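Local coordinates for fucoxanthin chlorophyll a/c-binding protein Lhcq3 (Chaetoceros gracilis, PDB 6L4U), which probably harvests light for photosystem I in a diatom, binding chlorophylls a and c and carotenoids and passing their excitation energy on, at residues 44-47 with 48-51; 75-78 with 79-83; 124-127 with 128-132. One frame throughout, in Å; residues are numbered along the deposited sequence.

Interaction 1 (44-47 with 48-51). With CLA (chlorophyll a), chain B.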
loop_
_atom_site.group_PDB
_atom_site.type_symbol
_atom_site.label_atom_id
_atom_site.label_comp_id
_atom_site.label_asym_id
_atom_site.label_seq_id
_atom_site.Cartn_x
_atom_site.Cartn_y
_atom_site.Cartn_z
ATOM N N PRO X 44 -77.468 15.001 51.538
ATOM C CA PRO X 44 -76.669 14.403 50.462
ATOM C C PRO X 44 -76.229 12.973 50.778
ATOM O O PRO X 44 -75.697 12.697 51.850
ATOM C CB PRO X 44 -75.466 15.342 50.360
ATOM C CG PRO X 44 -75.318 15.923 51.718
ATOM C CD PRO X 44 -76.684 15.946 52.352
ATOM N N PHE X 45 -76.468 12.066 49.839
ATOM C CA PHE X 45 -76.181 10.649 50.024
ATOM C C PHE X 45 -74.742 10.385 49.603
ATOM O O PHE X 45 -74.430 10.363 48.408
ATOM C CB PHE X 45 -77.154 9.793 49.222
ATOM C CG PHE X 45 -76.778 8.344 49.155
ATOM C CD1 PHE X 45 -76.305 7.787 47.979
ATOM C CD2 PHE X 45 -76.910 7.536 50.266
ATOM C CE1 PHE X 45 -75.960 6.452 47.919
ATOM C CE2 PHE X 45 -76.572 6.200 50.216
ATOM C CZ PHE X 45 -76.095 5.657 49.040
ATOM N N ASP X 46 -73.868 10.190 50.589
ATOM C CA ASP X 46 -72.468 9.843 50.343
ATOM C C ASP X 46 -71.921 9.157 51.587
ATOM O O ASP X 46 -71.230 9.774 52.407
ATOM C CB ASP X 46 -71.657 11.090 49.992
ATOM C CG ASP X 46 -70.322 10.766 49.352
ATOM O OD1 ASP X 46 -69.394 11.588 49.478
ATOM O OD2 ASP X 46 -70.196 9.699 48.723
ATOM N N PRO X 47 -72.229 7.867 51.773
ATOM C CA PRO X 47 -71.751 7.179 52.979
ATOM C C PRO X 47 -70.262 6.881 52.962
ATOM O O PRO X 47 -69.623 6.941 54.018
ATOM C CB PRO X 47 -72.582 5.890 52.999
ATOM C CG PRO X 47 -72.918 5.647 51.583
ATOM C CD PRO X 47 -73.089 6.993 50.953
ATOM N N LEU X 48 -69.686 6.575 51.803
ATOM C CA LEU X 48 -68.262 6.282 51.718
ATOM C C LEU X 48 -67.403 7.532 51.618
ATOM O O LEU X 48 -66.179 7.398 51.524
ATOM C CB LEU X 48 -67.983 5.369 50.523
ATOM C CG LEU X 48 -68.515 3.940 50.617
ATOM C CD1 LEU X 48 -67.956 3.095 49.492
ATOM C CD2 LEU X 48 -68.174 3.322 51.959
ATOM N N ASN X 49 -68.026 8.718 51.638
ATOM C CA ASN X 49 -67.361 10.026 51.579
ATOM C C ASN X 49 -66.495 10.152 50.325
ATOM O O ASN X 49 -65.360 10.633 50.360
ATOM C CB ASN X 49 -66.559 10.306 52.853
ATOM C CG ASN X 49 -66.275 11.783 53.048
ATOM O OD1 ASN X 49 -65.203 12.167 53.515
ATOM N ND2 ASN X 49 -67.234 12.621 52.680
ATOM N N LEU X 50 -67.047 9.706 49.200
ATOM C CA LEU X 50 -66.332 9.754 47.934
ATOM C C LEU X 50 -66.197 11.163 47.374
ATOM O O LEU X 50 -65.365 11.377 46.487
ATOM C CB LEU X 50 -67.028 8.859 46.907
ATOM C CG LEU X 50 -66.841 7.353 47.088
ATOM C CD1 LEU X 50 -67.605 6.579 46.033
ATOM C CD2 LEU X 50 -65.374 6.998 47.036
ATOM N N ALA X 51 -66.992 12.121 47.858
ATOM C CA ALA X 51 -66.925 13.489 47.356
ATOM C C ALA X 51 -65.651 14.195 47.783
ATOM O O ALA X 51 -65.184 15.098 47.081
ATOM C CB ALA X 51 -68.144 14.282 47.824
HETATM MG MG CLA B . -74.921 8.992 42.440
HETATM C CHA CLA B . -74.983 11.448 44.851
HETATM C CHB CLA B . -71.923 10.186 41.425
HETATM C CHC CLA B . -74.701 6.326 40.442
HETATM C CHD CLA B . -77.925 7.520 44.009
HETATM N NA CLA B . -73.645 10.501 43.052
HETATM C C1A CLA B . -73.782 11.391 43.955
HETATM C C2A CLA B . -72.673 12.391 44.078
HETATM C C3A CLA B . -71.783 12.015 42.922
HETATM C C4A CLA B . -72.509 10.815 42.434
HETATM C CMA CLA B . -71.819 13.097 41.854
HETATM C CAA CLA B . -71.939 11.861 45.323
HETATM C CBA CLA B . -70.505 12.300 45.601
HETATM C CGA CLA B . -69.470 11.243 45.251
HETATM O O1A CLA B . -68.302 11.545 45.161
HETATM O O2A CLA B . -69.816 9.874 44.922
HETATM N NB CLA B . -73.510 8.364 41.114
HETATM C C1B CLA B . -72.382 8.965 40.771
HETATM C C2B CLA B . -71.572 8.263 39.748
HETATM C C3B CLA B . -72.422 7.089 39.468
HETATM C C4B CLA B . -73.585 7.271 40.369
HETATM C CMB CLA B . -70.251 8.655 39.154
HETATM C CAB CLA B . -72.211 5.974 38.524
HETATM C CBB CLA B . -72.044 6.193 37.245
HETATM N NC CLA B . -76.049 7.276 42.313
HETATM C C1C CLA B . -75.842 6.359 41.360
HETATM C C2C CLA B . -76.874 5.298 41.267
HETATM C C3C CLA B . -77.818 5.666 42.330
HETATM C C4C CLA B . -77.203 6.884 42.901
HETATM C CMC CLA B . -76.968 4.135 40.328
HETATM C CAC CLA B . -79.083 4.969 42.747
HETATM C CBC CLA B . -78.644 3.975 43.797
HETATM N ND CLA B . -76.137 9.260 44.039
HETATM C C1D CLA B . -77.394 8.776 44.520
HETATM C C2D CLA B . -78.078 9.632 45.507
HETATM C C3D CLA B . -77.063 10.709 45.649
HETATM C C4D CLA B . -76.025 10.420 44.781
HETATM C CMD CLA B . -79.347 9.549 46.304
HETATM C CAD CLA B . -76.742 11.985 46.324
HETATM O OBD CLA B . -77.480 12.569 47.195
HETATM C CBD CLA B . -75.451 12.484 45.818
HETATM C CGD CLA B . -75.699 13.762 45.089
HETATM O O1D CLA B . -76.243 13.771 44.002
HETATM O O2D CLA B . -75.239 15.007 45.661
HETATM C CED CLA B . -75.014 16.109 44.793
HETATM C C1 CLA B . -69.085 9.308 43.837
HETATM C C2 CLA B . -69.762 8.093 43.255
HETATM C C3 CLA B . -69.075 7.180 42.550
HETATM C C4 CLA B . -67.601 7.349 42.302
HETATM C C5 CLA B . -69.813 5.982 42.002
HETATM C C6 CLA B . -68.941 5.028 41.196
HETATM C C7 CLA B . -69.314 3.569 41.432
HETATM C C8 CLA B . -68.777 3.011 42.745
HETATM C C9 CLA B . -67.307 3.352 42.948
HETATM C C10 CLA B . -68.965 1.501 42.751
HETATM C C11 CLA B . -70.442 1.144 42.697
HETATM C C12 CLA B . -70.664 -0.342 42.461
HETATM C C13 CLA B . -72.014 -0.743 43.040
HETATM C C14 CLA B . -71.858 -1.322 44.440
HETATM C C15 CLA B . -72.716 -1.725 42.110
HETATM C C16 CLA B . -74.213 -1.730 42.389
HETATM C C17 CLA B . -75.027 -2.125 41.162
HETATM C C18 CLA B . -76.279 -1.260 41.040
HETATM C C19 CLA B . -77.129 -1.311 42.302
HETATM C C20 CLA B . -77.112 -1.648 39.827
#

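Interaction 2 (75-78 with 79-83). With CLA (chlorophyll a), chain C.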
loop_
_atom_site.group_PDB
_atom_site.type_symbol
_atom_site.label_atom_id
_atom_site.label_comp_id
_atom_site.label_asym_id
_atom_site.label_seq_id
_atom_site.Cartn_x
_atom_site.Cartn_y
_atom_site.Cartn_z
ATOM N N LEU X 75 -81.996 6.269 28.034
ATOM C CA LEU X 75 -82.138 5.808 26.662
ATOM C C LEU X 75 -81.965 4.302 26.551
ATOM O O LEU X 75 -82.458 3.702 25.596
ATOM C CB LEU X 75 -81.122 6.502 25.758
ATOM C CG LEU X 75 -81.220 8.016 25.588
ATOM C CD1 LEU X 75 -80.065 8.513 24.744
ATOM C CD2 LEU X 75 -82.543 8.417 24.981
ATOM N N ALA X 76 -81.285 3.679 27.510
ATOM C CA ALA X 76 -81.034 2.248 27.425
ATOM C C ALA X 76 -82.166 1.438 28.037
ATOM O O ALA X 76 -82.502 0.363 27.528
ATOM C CB ALA X 76 -79.712 1.903 28.101
ATOM N N THR X 77 -82.738 1.926 29.138
ATOM C CA THR X 77 -83.900 1.271 29.725
ATOM C C THR X 77 -85.093 1.333 28.782
ATOM O O THR X 77 -85.799 0.337 28.593
ATOM C CB THR X 77 -84.239 1.931 31.060
ATOM O OG1 THR X 77 -83.117 1.824 31.941
ATOM C CG2 THR X 77 -85.443 1.274 31.699
ATOM N N THR X 78 -85.280 2.473 28.123
ATOM C CA THR X 78 -86.404 2.632 27.211
ATOM C C THR X 78 -86.168 1.874 25.913
ATOM O O THR X 78 -87.099 1.275 25.361
ATOM C CB THR X 78 -86.637 4.120 26.968
ATOM O OG1 THR X 78 -86.950 4.738 28.219
ATOM C CG2 THR X 78 -87.776 4.365 26.001
ATOM N N GLY X 79 -84.923 1.848 25.436
ATOM C CA GLY X 79 -84.610 1.088 24.239
ATOM C C GLY X 79 -84.758 -0.407 24.421
ATOM O O GLY X 79 -85.042 -1.127 23.462
ATOM N N TYR X 80 -84.586 -0.897 25.648
ATOM C CA TYR X 80 -84.877 -2.297 25.920
ATOM C C TYR X 80 -86.368 -2.538 26.090
ATOM O O TYR X 80 -86.865 -3.602 25.707
ATOM C CB TYR X 80 -84.127 -2.763 27.165
ATOM C CG TYR X 80 -83.838 -4.244 27.173
ATOM C CD1 TYR X 80 -82.676 -4.746 26.602
ATOM C CD2 TYR X 80 -84.728 -5.140 27.746
ATOM C CE1 TYR X 80 -82.407 -6.102 26.604
ATOM C CE2 TYR X 80 -84.469 -6.497 27.752
ATOM C CZ TYR X 80 -83.309 -6.970 27.181
ATOM O OH TYR X 80 -83.048 -8.319 27.186
ATOM N N LEU X 81 -87.094 -1.574 26.658
ATOM C CA LEU X 81 -88.529 -1.736 26.862
ATOM C C LEU X 81 -89.300 -1.609 25.556
ATOM O O LEU X 81 -90.318 -2.283 25.366
ATOM C CB LEU X 81 -89.031 -0.711 27.875
ATOM C CG LEU X 81 -88.707 -1.012 29.338
ATOM C CD1 LEU X 81 -89.275 0.065 30.240
ATOM C CD2 LEU X 81 -89.217 -2.379 29.739
ATOM N N VAL X 82 -88.829 -0.758 24.646
ATOM C CA VAL X 82 -89.531 -0.553 23.385
ATOM C C VAL X 82 -89.238 -1.695 22.421
ATOM O O VAL X 82 -90.152 -2.293 21.843
ATOM C CB VAL X 82 -89.157 0.815 22.789
ATOM C CG1 VAL X 82 -89.498 0.886 21.315
ATOM C CG2 VAL X 82 -89.861 1.928 23.549
ATOM N N GLN X 83 -87.958 -2.030 22.246
ATOM C CA GLN X 83 -87.601 -3.096 21.317
ATOM C C GLN X 83 -87.913 -4.470 21.890
ATOM O O GLN X 83 -88.036 -5.441 21.135
ATOM C CB GLN X 83 -86.123 -2.994 20.947
ATOM C CG GLN X 83 -85.755 -1.692 20.262
ATOM C CD GLN X 83 -84.299 -1.320 20.449
ATOM O OE1 GLN X 83 -83.980 -0.208 20.866
ATOM N NE2 GLN X 83 -83.407 -2.250 20.143
HETATM MG MG CLA C . -83.456 1.637 19.831
HETATM C CHA CLA C . -84.249 0.154 16.830
HETATM C CHB CLA C . -80.272 0.585 19.402
HETATM C CHC CLA C . -82.598 3.610 22.426
HETATM C CHD CLA C . -86.889 3.006 19.947
HETATM N NA CLA C . -82.422 0.602 18.366
HETATM C C1A CLA C . -82.838 0.015 17.313
HETATM C C2A CLA C . -81.811 -0.745 16.517
HETATM C C3A CLA C . -80.598 -0.646 17.400
HETATM C C4A CLA C . -81.144 0.240 18.465
HETATM C CMA CLA C . -80.279 -2.019 17.972
HETATM C CAA CLA C . -81.129 0.097 15.426
HETATM C CBA CLA C . -81.844 1.043 14.463
HETATM C CGA CLA C . -82.290 2.383 15.017
HETATM O O1A CLA C . -82.881 3.153 14.282
HETATM O O2A CLA C . -82.074 2.819 16.385
HETATM N NB CLA C . -81.687 2.039 20.757
HETATM C C1B CLA C . -80.507 1.469 20.540
HETATM C C2B CLA C . -79.420 1.856 21.473
HETATM C C3B CLA C . -80.147 2.777 22.376
HETATM C C4B CLA C . -81.527 2.804 21.832
HETATM C CMB CLA C . -77.984 1.404 21.489
HETATM C CAB CLA C . -79.674 3.527 23.559
HETATM C CBB CLA C . -79.050 2.930 24.548
HETATM N NC CLA C . -84.529 3.008 20.928
HETATM C C1C CLA C . -83.986 3.699 21.944
HETATM C C2C CLA C . -84.914 4.635 22.621
HETATM C C3C CLA C . -86.177 4.447 21.885
HETATM C C4C CLA C . -85.821 3.424 20.874
HETATM C CMC CLA C . -84.638 5.550 23.780
HETATM C CAC CLA C . -87.501 5.129 22.103
HETATM C CBC CLA C . -87.460 6.366 21.235
HETATM N ND CLA C . -85.172 1.668 18.738
HETATM C C1D CLA C . -86.517 2.160 18.815
HETATM C C2D CLA C . -87.416 1.748 17.707
HETATM C C3D CLA C . -86.468 0.925 16.911
HETATM C C4D CLA C . -85.247 0.948 17.562
HETATM C CMD CLA C . -88.851 1.975 17.324
HETATM C CAD CLA C . -86.299 0.104 15.687
HETATM O OBD CLA C . -87.201 -0.159 14.822
HETATM C CBD CLA C . -84.921 -0.413 15.633
HETATM C CGD CLA C . -85.029 -1.897 15.777
HETATM O O1D CLA C . -84.656 -2.627 14.881
HETATM O O2D CLA C . -85.568 -2.482 16.988
HETATM C CED CLA C . -85.309 -3.855 17.263
HETATM C C1 CLA C . -83.069 3.676 16.943
HETATM C C2 CLA C . -82.497 4.927 17.561
HETATM C C3 CLA C . -83.279 5.809 18.206
HETATM C C4 CLA C . -84.759 5.600 18.323
HETATM C C5 CLA C . -82.682 7.051 18.812
HETATM C C6 CLA C . -82.136 6.835 20.216
HETATM C C7 CLA C . -82.421 8.043 21.100
HETATM C C8 CLA C . -81.819 9.329 20.541
HETATM C C9 CLA C . -80.297 9.281 20.579
HETATM C C10 CLA C . -82.315 10.521 21.349
HETATM C C11 CLA C . -83.219 11.454 20.547
HETATM C C12 CLA C . -84.599 10.868 20.240
HETATM C C13 CLA C . -85.679 11.100 21.307
HETATM C C14 CLA C . -85.465 12.367 22.133
HETATM C C15 CLA C . -85.824 9.881 22.216
HETATM C C16 CLA C . -87.223 9.783 22.810
HETATM C C17 CLA C . -87.206 9.134 24.190
HETATM C C18 CLA C . -88.611 9.013 24.778
HETATM C C19 CLA C . -89.461 8.017 23.998
HETATM C C20 CLA C . -89.306 10.368 24.852
#

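Interaction 3 (124-127 with 128-132). With CLA (chlorophyll a), chain D.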
loop_
_atom_site.group_PDB
_atom_site.type_symbol
_atom_site.label_atom_id
_atom_site.label_comp_id
_atom_site.label_asym_id
_atom_site.label_seq_id
_atom_site.Cartn_x
_atom_site.Cartn_y
_atom_site.Cartn_z
ATOM N N GLY X 124 -69.938 7.407 15.007
ATOM C CA GLY X 124 -69.336 8.619 14.485
ATOM C C GLY X 124 -69.990 9.892 14.981
ATOM O O GLY X 124 -69.298 10.861 15.297
ATOM N N THR X 125 -71.322 9.916 15.059
ATOM C CA THR X 125 -71.997 11.104 15.567
ATOM C C THR X 125 -71.852 11.241 17.075
ATOM O O THR X 125 -71.886 12.361 17.592
ATOM C CB THR X 125 -73.477 11.095 15.187
ATOM O OG1 THR X 125 -74.175 10.126 15.976
ATOM C CG2 THR X 125 -73.643 10.779 13.723
ATOM N N ILE X 126 -71.698 10.124 17.787
ATOM C CA ILE X 126 -71.400 10.199 19.212
ATOM C C ILE X 126 -69.996 10.752 19.427
ATOM O O ILE X 126 -69.764 11.511 20.375
ATOM C CB ILE X 126 -71.601 8.813 19.859
ATOM C CG1 ILE X 126 -73.065 8.394 19.750
ATOM C CG2 ILE X 126 -71.212 8.811 21.320
ATOM C CD1 ILE X 126 -73.346 7.011 20.268
ATOM N N PHE X 127 -69.057 10.428 18.526
ATOM C CA PHE X 127 -67.702 10.966 18.611
ATOM C C PHE X 127 -67.696 12.481 18.452
ATOM O O PHE X 127 -66.983 13.178 19.177
ATOM C CB PHE X 127 -66.808 10.316 17.550
ATOM C CG PHE X 127 -65.331 10.352 17.874
ATOM C CD1 PHE X 127 -64.675 9.200 18.265
ATOM C CD2 PHE X 127 -64.593 11.522 17.757
ATOM C CE1 PHE X 127 -63.328 9.217 18.564
ATOM C CE2 PHE X 127 -63.249 11.547 18.054
ATOM C CZ PHE X 127 -62.614 10.392 18.456
ATOM N N ILE X 128 -68.489 13.007 17.517
ATOM C CA ILE X 128 -68.597 14.453 17.364
ATOM C C ILE X 128 -69.317 15.061 18.560
ATOM O O ILE X 128 -68.946 16.138 19.042
ATOM C CB ILE X 128 -69.284 14.787 16.026
ATOM C CG1 ILE X 128 -68.390 14.346 14.873
ATOM C CG2 ILE X 128 -69.588 16.265 15.891
ATOM C CD1 ILE X 128 -68.985 14.573 13.524
ATOM N N ALA X 129 -70.319 14.357 19.089
ATOM C CA ALA X 129 -71.033 14.844 20.262
ATOM C C ALA X 129 -70.140 14.858 21.496
ATOM O O ALA X 129 -70.189 15.803 22.286
ATOM C CB ALA X 129 -72.272 13.995 20.512
ATOM N N GLU X 130 -69.299 13.837 21.665
ATOM C CA GLU X 130 -68.396 13.846 22.809
ATOM C C GLU X 130 -67.259 14.843 22.633
ATOM O O GLU X 130 -66.780 15.396 23.625
ATOM C CB GLU X 130 -67.841 12.443 23.069
ATOM C CG GLU X 130 -68.888 11.416 23.493
ATOM C CD GLU X 130 -69.221 11.463 24.969
ATOM O OE1 GLU X 130 -68.942 10.475 25.674
ATOM O OE2 GLU X 130 -69.779 12.479 25.428
ATOM N N MET X 131 -66.830 15.103 21.394
ATOM C CA MET X 131 -65.771 16.084 21.174
ATOM C C MET X 131 -66.271 17.510 21.364
ATOM O O MET X 131 -65.512 18.368 21.824
ATOM C CB MET X 131 -65.177 15.930 19.773
ATOM C CG MET X 131 -64.203 14.771 19.608
ATOM S SD MET X 131 -62.559 15.043 20.277
ATOM C CE MET X 131 -61.761 15.853 18.899
ATOM N N ILE X 132 -67.530 17.782 21.021
ATOM C CA ILE X 132 -68.044 19.146 21.092
ATOM C C ILE X 132 -68.304 19.560 22.535
ATOM O O ILE X 132 -67.892 20.645 22.960
ATOM C CB ILE X 132 -69.302 19.277 20.210
ATOM C CG1 ILE X 132 -68.891 19.421 18.748
ATOM C CG2 ILE X 132 -70.162 20.460 20.627
ATOM C CD1 ILE X 132 -70.039 19.464 17.794
HETATM MG MG CLA D . -68.273 8.517 26.051
HETATM C CHA CLA D . -67.630 9.541 29.312
HETATM C CHB CLA D . -65.470 10.081 25.075
HETATM C CHC CLA D . -68.596 6.931 23.091
HETATM C CHD CLA D . -71.163 6.621 27.329
HETATM N NA CLA D . -66.783 9.583 27.017
HETATM C C1A CLA D . -66.678 9.989 28.233
HETATM C C2A CLA D . -65.508 10.901 28.532
HETATM C C3A CLA D . -64.907 11.065 27.160
HETATM C C4A CLA D . -65.799 10.188 26.358
HETATM C CMA CLA D . -65.145 12.486 26.699
HETATM C CAA CLA D . -64.396 10.239 29.380
HETATM C CBA CLA D . -63.803 8.949 28.800
HETATM C CGA CLA D . -62.793 8.249 29.675
HETATM O O1A CLA D . -62.533 8.640 30.797
HETATM O O2A CLA D . -62.130 7.064 29.170
HETATM N NB CLA D . -67.179 8.512 24.331
HETATM C C1B CLA D . -66.118 9.255 24.058
HETATM C C2B CLA D . -65.572 9.103 22.687
HETATM C C3B CLA D . -66.523 8.144 22.093
HETATM C C4B CLA D . -67.466 7.855 23.208
HETATM C CMB CLA D . -64.386 9.771 22.052
HETATM C CAB CLA D . -66.517 7.607 20.709
HETATM C CBB CLA D . -67.574 7.534 19.923
HETATM N NC CLA D . -69.599 7.093 25.382
HETATM C C1C CLA D . -69.546 6.577 24.147
HETATM C C2C CLA D . -70.563 5.545 23.848
HETATM C C3C CLA D . -71.317 5.460 25.105
HETATM C C4C CLA D . -70.639 6.458 25.964
HETATM C CMC CLA D . -70.771 4.777 22.576
HETATM C CAC CLA D . -72.495 4.584 25.437
HETATM C CBC CLA D . -73.688 5.350 24.917
HETATM N ND CLA D . -69.214 8.112 27.803
HETATM C C1D CLA D . -70.347 7.379 28.271
HETATM C C2D CLA D . -70.604 7.463 29.717
HETATM C C3D CLA D . -69.483 8.343 30.132
HETATM C C4D CLA D . -68.755 8.649 28.995
HETATM C CMD CLA D . -71.632 6.892 30.635
HETATM C CAD CLA D . -68.829 9.014 31.275
HETATM O OBD CLA D . -69.220 8.961 32.489
HETATM C CBD CLA D . -67.663 9.768 30.787
HETATM C CGD CLA D . -67.805 11.209 31.162
HETATM O O1D CLA D . -68.086 12.049 30.337
HETATM O O2D CLA D . -67.581 11.636 32.527
HETATM C CED CLA D . -67.529 13.026 32.828
HETATM C C1 CLA D . -62.939 5.973 28.741
HETATM C C2 CLA D . -62.986 4.879 29.780
HETATM C C3 CLA D . -62.835 3.587 29.441
HETATM C C4 CLA D . -62.609 3.171 28.015
HETATM C C5 CLA D . -62.894 2.521 30.506
HETATM C C6 CLA D . -64.019 2.754 31.504
HETATM C C7 CLA D . -65.379 2.432 30.902
HETATM C C8 CLA D . -65.530 0.972 30.498
HETATM C C9 CLA D . -66.770 0.793 29.640
HETATM C C10 CLA D . -65.616 0.083 31.731
HETATM C C11 CLA D . -66.771 0.486 32.643
HETATM C C12 CLA D . -66.723 -0.302 33.945
HETATM C C13 CLA D . -66.738 0.631 35.149
HETATM C C14 CLA D . -65.536 1.568 35.149
HETATM C C15 CLA D . -66.775 -0.186 36.436
HETATM C C16 CLA D . -67.946 -1.159 36.484
HETATM C C17 CLA D . -67.921 -1.977 37.770
HETATM C C18 CLA D . -69.239 -2.714 37.995
HETATM C C19 CLA D . -69.186 -3.552 39.268
HETATM C C20 CLA D . -69.619 -3.571 36.794
#

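Interaction 1 (44-47 with 48-51)
Asp46 turns its carboxylate onto two consecutive backbone amides, those of Leu50 and Ala51, in a stretch that is neither helix nor strand. The firmer bond comes from Ala51 N, 2.9 Å from Asp46 OD1, and it meets the oxygen on its syn side, 18° out of the carboxylate plane. Leu50 N adds a weak bond to Asp46 OD2. Aspartate suits the place because its short arm, with CG swung opposite the backbone N (chi1 -164°), sets both oxygens against the returning chain. A third, weak bond runs from Asn49 N to Asp46 O, and Asn49 itself adopts left-handed backbone angles that help the chain turn. Asp46 OD2 also binds a hydroxyl oxygen of a diadinoxanthin, which Leu48 N reaches too, so the fold of the loop and the seating of the carotenoid are probably coupled. Around the chlorophyll, Phe45 N donates to the ring-ketone oxygen OBD at 2.9 Å in a nearly straight bond. The Phe45 ring carries Pro47 CD over one face, 3.6 Å above the plane, and brings CD1 to 3.6 Å from chlorophyll C2D. Leu50 supplies apolar cover for the start of the phytyl tail, its CD1 lying 3.8 Å from chlorophyll C1. The whole turn sits at the periphery of a protein built of helices without strands, in the loop that leads into helix 56-85.

Interaction 2 (75-78 with 79-83)
Leu75 to Thr78 and the residues that follow form consecutive turns of helix 56-85, one of the long helices of the chlorophyll a/b-binding protein fold, and they press one flank of that helix against a chlorophyll. The tight part is at Gly79, whose CA comes within 3.5 Å of chlorophyll C1C; even a CB there would run into the macrocycle, which probably accounts for the glycine. One turn back, Leu75 O lies 3.2 Å from chlorophyll CHC. Ordinary helix bonds run beneath, from Gly79 N to Leu75 O at 3.1 Å through Val82 N to Thr78 O at 2.8 Å. Thr77 and Thr78 can be buried because each hydroxyl bonds a backbone oxygen one turn earlier, Ala73 O and Met74 O; the small Thr77 also fits against Ala178 and Ala181 of helix 161-190. Gln83, long and extended, carries its amide end to the magnesium as a ligand. On the partly exposed flank the methyl ends of Leu81 and Val82 meet the threonines more loosely: Thr77 CG2 and Leu81 CD1 stand 4.3 Å apart, and Thr78 CG2 and Val82 CG2 4.0 Å. Leu81 there helps line a fucoxanthin pocket. Val82, branched at CB, faces two ways at once, since its other methyl, CG1, opposite the backbone N (chi1 162°), rests 3.6 Å from chlorophyll CHD.

Interaction 3 (124-127 with 128-132)
Regular alpha-helical bonds join Gly124-Phe127 to the next turn of helix 116-134, from Ile128 N to Gly124 O through Met131 N to Phe127 O, the shortest being Glu130 N to Ile126 O at 2.7 Å. On this helix of the light-harvesting fold, Phe127 and Met131 lie alongside each other, pointing the same way, in a Met-aromatic contact. Met131 CG touches Phe127 CE2 at 3.7 Å, and the methionine, bent at its second and third torsions, holds SD 5.3 Å from the ring centroid and oblique to it, 59° off the normal. The flat ring also serves the pigment: chlorophyll CMB sits 3.7 Å above one face, offset toward the rim, while Phe127 CD1 approaches the vinyl carbon CAB at 3.5 Å. With an alanine in place of Phe127, the chlorophyll's methyl and vinyl groups would probably lose their aromatic cover, and Met131 would be left freer to turn. Ile126 lays its CG2 methyl 3.7 Å from chlorophyll CHC, an apolar fit to the macrocycle. Thr125, by contrast, turns its hydroxyl mainly to an ester carbonyl oxygen of a second chlorophyll, with Ile122 O a further acceptor competing for the one proton. Glu130 combines reach with a carboxylate: its chain bends at chi2 (-82°), OE2 forms a salt bridge with Lys68 of helix 56-85, and OE1 ligates the chlorophyll magnesium at 2.1 Å.

In the fold
The three contacts follow one another along the chain without touching, and each handles a different chlorophyll a. Interactions 2 and 3 are the closest pair, with nearest atoms about 8 Å apart and centres 22 Å apart. They share a diadinoxanthin pocket, to which 75-78 gives Leu75 and 124-132 gives Ile126, Ala129 and Glu130. Interaction 1 lies farther off: its centre is 30 Å from that of interaction 2, on the opposite side of the chain's centre, and 32 Å from that of interaction 3. Even so, a second diadinoxanthin pocket spans the gap, drawing on residues 45-50 and on Ala76 and Gln83. Two carotenoid pockets thus draw on residues from more than one of these chlorophyll sites.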